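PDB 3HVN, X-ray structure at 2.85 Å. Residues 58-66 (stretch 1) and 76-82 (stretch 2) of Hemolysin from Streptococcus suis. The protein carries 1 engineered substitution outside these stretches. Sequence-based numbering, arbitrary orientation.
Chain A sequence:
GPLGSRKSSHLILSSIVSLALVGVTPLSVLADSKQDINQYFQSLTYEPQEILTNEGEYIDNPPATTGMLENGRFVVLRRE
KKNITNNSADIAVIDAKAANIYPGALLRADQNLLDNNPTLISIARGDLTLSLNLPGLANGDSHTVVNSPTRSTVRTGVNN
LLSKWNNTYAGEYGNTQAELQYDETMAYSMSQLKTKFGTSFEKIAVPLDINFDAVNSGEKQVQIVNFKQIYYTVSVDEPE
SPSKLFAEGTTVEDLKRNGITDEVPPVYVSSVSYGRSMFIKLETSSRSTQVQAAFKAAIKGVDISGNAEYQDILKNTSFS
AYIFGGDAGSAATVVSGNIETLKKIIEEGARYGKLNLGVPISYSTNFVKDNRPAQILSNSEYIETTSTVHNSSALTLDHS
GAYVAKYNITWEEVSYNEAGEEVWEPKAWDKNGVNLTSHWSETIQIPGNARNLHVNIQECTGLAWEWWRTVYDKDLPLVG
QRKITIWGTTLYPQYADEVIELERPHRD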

# COMPACT_ATOMS: atom_id res chain seq x y z
N TYR A 58 10.16 12.56 -13.66
CA TYR A 58 11.35 12.93 -12.91
C TYR A 58 11.83 11.78 -12.03
O TYR A 58 11.70 11.83 -10.81
N ILE A 59 12.39 10.75 -12.66
CA ILE A 59 12.79 9.55 -11.93
C ILE A 59 14.28 9.26 -12.07
O ILE A 59 14.90 8.69 -11.17
N ASP A 60 14.85 9.66 -13.20
CA ASP A 60 16.26 9.38 -13.49
C ASP A 60 16.52 7.88 -13.44
O ASP A 60 15.72 7.08 -13.92
N ASN A 61 17.65 7.50 -12.85
CA ASN A 61 18.00 6.10 -12.68
C ASN A 61 18.45 5.81 -11.25
O ASN A 61 19.31 6.52 -10.71
N PRO A 62 17.88 4.77 -10.63
CA PRO A 62 18.20 4.42 -9.24
C PRO A 62 19.58 3.79 -9.10
O PRO A 62 19.99 3.04 -9.98
N PRO A 63 20.28 4.11 -8.00
CA PRO A 63 21.60 3.54 -7.73
C PRO A 63 21.56 2.01 -7.79
O PRO A 63 20.63 1.40 -7.28
N ALA A 64 22.57 1.42 -8.42
CA ALA A 64 22.63 -0.03 -8.59
C ALA A 64 22.39 -0.78 -7.28
O ALA A 64 22.79 -0.32 -6.21
N THR A 65 21.73 -1.93 -7.38
CA THR A 65 21.47 -2.77 -6.21
C THR A 65 22.79 -3.13 -5.54
O THR A 65 23.79 -3.38 -6.21
N THR A 66 22.80 -3.15 -4.21
CA THR A 66 24.03 -3.41 -3.48
C THR A 66 23.85 -4.42 -2.34
O THR A 66 22.73 -4.83 -2.03
N VAL A 76 20.67 -7.33 1.23
CA VAL A 76 20.61 -7.13 -0.21
C VAL A 76 19.63 -6.02 -0.54
O VAL A 76 18.41 -6.20 -0.43
N LEU A 77 20.16 -4.87 -0.94
CA LEU A 77 19.33 -3.72 -1.28
C LEU A 77 19.13 -3.62 -2.79
O LEU A 77 20.08 -3.37 -3.54
N ARG A 78 17.89 -3.81 -3.22
CA ARG A 78 17.54 -3.72 -4.63
C ARG A 78 16.42 -2.71 -4.85
O ARG A 78 15.27 -2.95 -4.47
N ARG A 79 16.75 -1.58 -5.47
CA ARG A 79 15.76 -0.56 -5.78
C ARG A 79 15.56 -0.43 -7.28
O ARG A 79 16.51 -0.13 -8.02
N GLU A 80 14.34 -0.66 -7.75
CA GLU A 80 14.07 -0.60 -9.18
C GLU A 80 13.09 0.52 -9.55
O GLU A 80 12.28 0.95 -8.73
N LYS A 81 13.18 0.98 -10.79
CA LYS A 81 12.36 2.07 -11.29
C LYS A 81 11.04 1.56 -11.86
O LYS A 81 11.02 0.84 -12.86
N LYS A 82 9.94 1.94 -11.22
CA LYS A 82 8.61 1.54 -11.67
C LYS A 82 7.74 2.74 -12.02
O LYS A 82 8.14 3.89 -11.84

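Stretch 2 is a continuous strand, and stretch 1 runs roughly antiparallel to it as an irregular chain that joins the sheet only at its end. There T66 and L77 form an antiparallel hydrogen-bonded pair: T66 N donates to L77 O at 2.8 Å, and L77 N donates to T66 O, also at 2.8 Å. These two backbone bonds are the only hydrogen bonds between the stretches, so the rest of the contact depends on side chains packing without directed polar links.

The bridge sets the first side-chain pair. T66 (chi1 p) and L77 (chi1 t, chi2 t) lie on the same face of the sheet. Threonine is branched at CB and leucine one carbon further out, at CG; the nearest approach of their side chains is T66 OG1 to L77 CB at 4.1 Å, a loose contact. One residue earlier, T65 comes so close that its CA lies 3.1 Å from L77 O. Its p rotamer places the methyl against the strand, with T65 CG2 3.5 Å from R78 CA and 3.6 Å from R78 CB, while its hydroxyl is hydrogen-bonded elsewhere in the structure. Threonine suits this position because it can offer a methyl to one neighbour and a hydroxyl to another.

The prolines make the next nonpolar layer. With no amide hydrogen to donate, P62 and P63 cannot extend the ladder through their own nitrogens, but their compact rings pack well. P62 points toward the strand; its CG lies 3.6 Å from R79 O, its CB 3.9 Å from R79 CG, and its CD 4.1 Å from K81 CB. P63 sits more to the side, its CD 3.8 Å from R79 CD.

The long basic side chains contribute mainly through their aliphatic parts. R79 starts sideways, but chi1 p, chi2 t and chi3 p bring its end nearer to stretch 1. R79 CG approaches P63 O at 3.5 Å, and the guanidinium lies obliquely to P63 CG. K81 points toward stretch 1 and is fully extended, with all four chi angles t. Its methylenes run beside I59 (chi1 t, chi2 p), where I59 CG2 meets K81 CE at 3.4 Å, and K81 CD lies 3.7 Å from D60 O. Lysine is apt here: its hydrocarbon chain covers isoleucine while the residue remains exposed. E80 and K82, by contrast, point away from stretch 1 and share a long salt bridge, K82 NZ to E80 OE2 at 3.8 Å.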

# COMPACT_ATOMS: atom_id res chain seq x y z
CB TYR A 58 11.10 14.17 -12.06
CG TYR A 58 11.32 15.48 -12.78
CD1 TYR A 58 12.58 16.05 -12.84
CD2 TYR A 58 10.28 16.13 -13.42
CE1 TYR A 58 12.80 17.25 -13.50
CE2 TYR A 58 10.48 17.33 -14.08
CZ TYR A 58 11.74 17.88 -14.12
OH TYR A 58 11.95 19.07 -14.78
CB ILE A 59 11.99 8.32 -12.41
CG1 ILE A 59 12.24 7.13 -11.48
CG2 ILE A 59 12.35 7.98 -13.85
CD1 ILE A 59 11.87 7.40 -10.04
CB ASP A 60 17.17 10.11 -12.50
CG ASP A 60 17.00 11.61 -12.55
OD1 ASP A 60 16.12 12.09 -13.29
OD2 ASP A 60 17.75 12.32 -11.83
CB ASN A 61 19.09 5.68 -13.67
CG ASN A 61 18.65 5.84 -15.11
OD1 ASN A 61 18.22 6.92 -15.53
ND2 ASN A 61 18.76 4.77 -15.89
CB PRO A 62 17.12 3.40 -8.88
CG PRO A 62 16.71 2.79 -10.18
CD PRO A 62 16.94 3.82 -11.25
CB PRO A 63 21.89 4.00 -6.30
CG PRO A 63 21.11 5.26 -6.15
CD PRO A 63 19.86 5.06 -6.96
CB ALA A 64 23.96 -0.44 -9.20
CB THR A 65 20.74 -4.06 -6.61
OG1 THR A 65 21.64 -4.93 -7.30
CG2 THR A 65 19.55 -3.74 -7.51
CB THR A 66 24.64 -2.11 -2.90
OG1 THR A 66 23.67 -1.46 -2.08
CG2 THR A 66 25.06 -1.18 -4.03
CB VAL A 76 20.18 -8.41 -0.95
CG1 VAL A 76 20.01 -8.15 -2.44
CG2 VAL A 76 21.19 -9.53 -0.71
CB LEU A 77 19.95 -2.43 -0.73
CG LEU A 77 19.09 -1.16 -0.77
CD1 LEU A 77 19.58 -0.16 0.27
CD2 LEU A 77 19.08 -0.54 -2.16
CB ARG A 78 17.11 -5.09 -5.17
CG ARG A 78 18.16 -6.17 -5.05
CD ARG A 78 17.67 -7.47 -5.69
NE ARG A 78 18.62 -8.56 -5.52
CZ ARG A 78 18.45 -9.78 -6.01
NH1 ARG A 78 17.37 -10.06 -6.72
NH2 ARG A 78 19.37 -10.72 -5.81
CB ARG A 79 16.17 0.79 -5.17
CG ARG A 79 17.54 1.28 -5.64
CD ARG A 79 17.98 2.51 -4.85
NE ARG A 79 18.24 2.19 -3.45
CZ ARG A 79 18.69 3.07 -2.56
NH1 ARG A 79 18.94 4.32 -2.92
NH2 ARG A 79 18.91 2.69 -1.31
CB GLU A 80 13.56 -1.94 -9.71
CG GLU A 80 12.13 -2.28 -9.32
CD GLU A 80 11.55 -3.40 -10.16
OE1 GLU A 80 11.95 -3.54 -11.33
OE2 GLU A 80 10.68 -4.14 -9.65
CB LYS A 81 13.13 2.87 -12.34
CG LYS A 81 12.26 3.74 -13.23
CD LYS A 81 13.12 4.46 -14.27
CE LYS A 81 12.28 5.01 -15.40
NZ LYS A 81 13.10 5.79 -16.37
CB LYS A 82 7.91 0.68 -10.61
CG LYS A 82 8.40 -0.75 -10.54
CD LYS A 82 7.52 -1.58 -9.62
CE LYS A 82 7.85 -3.06 -9.72
NZ LYS A 82 6.96 -3.89 -8.86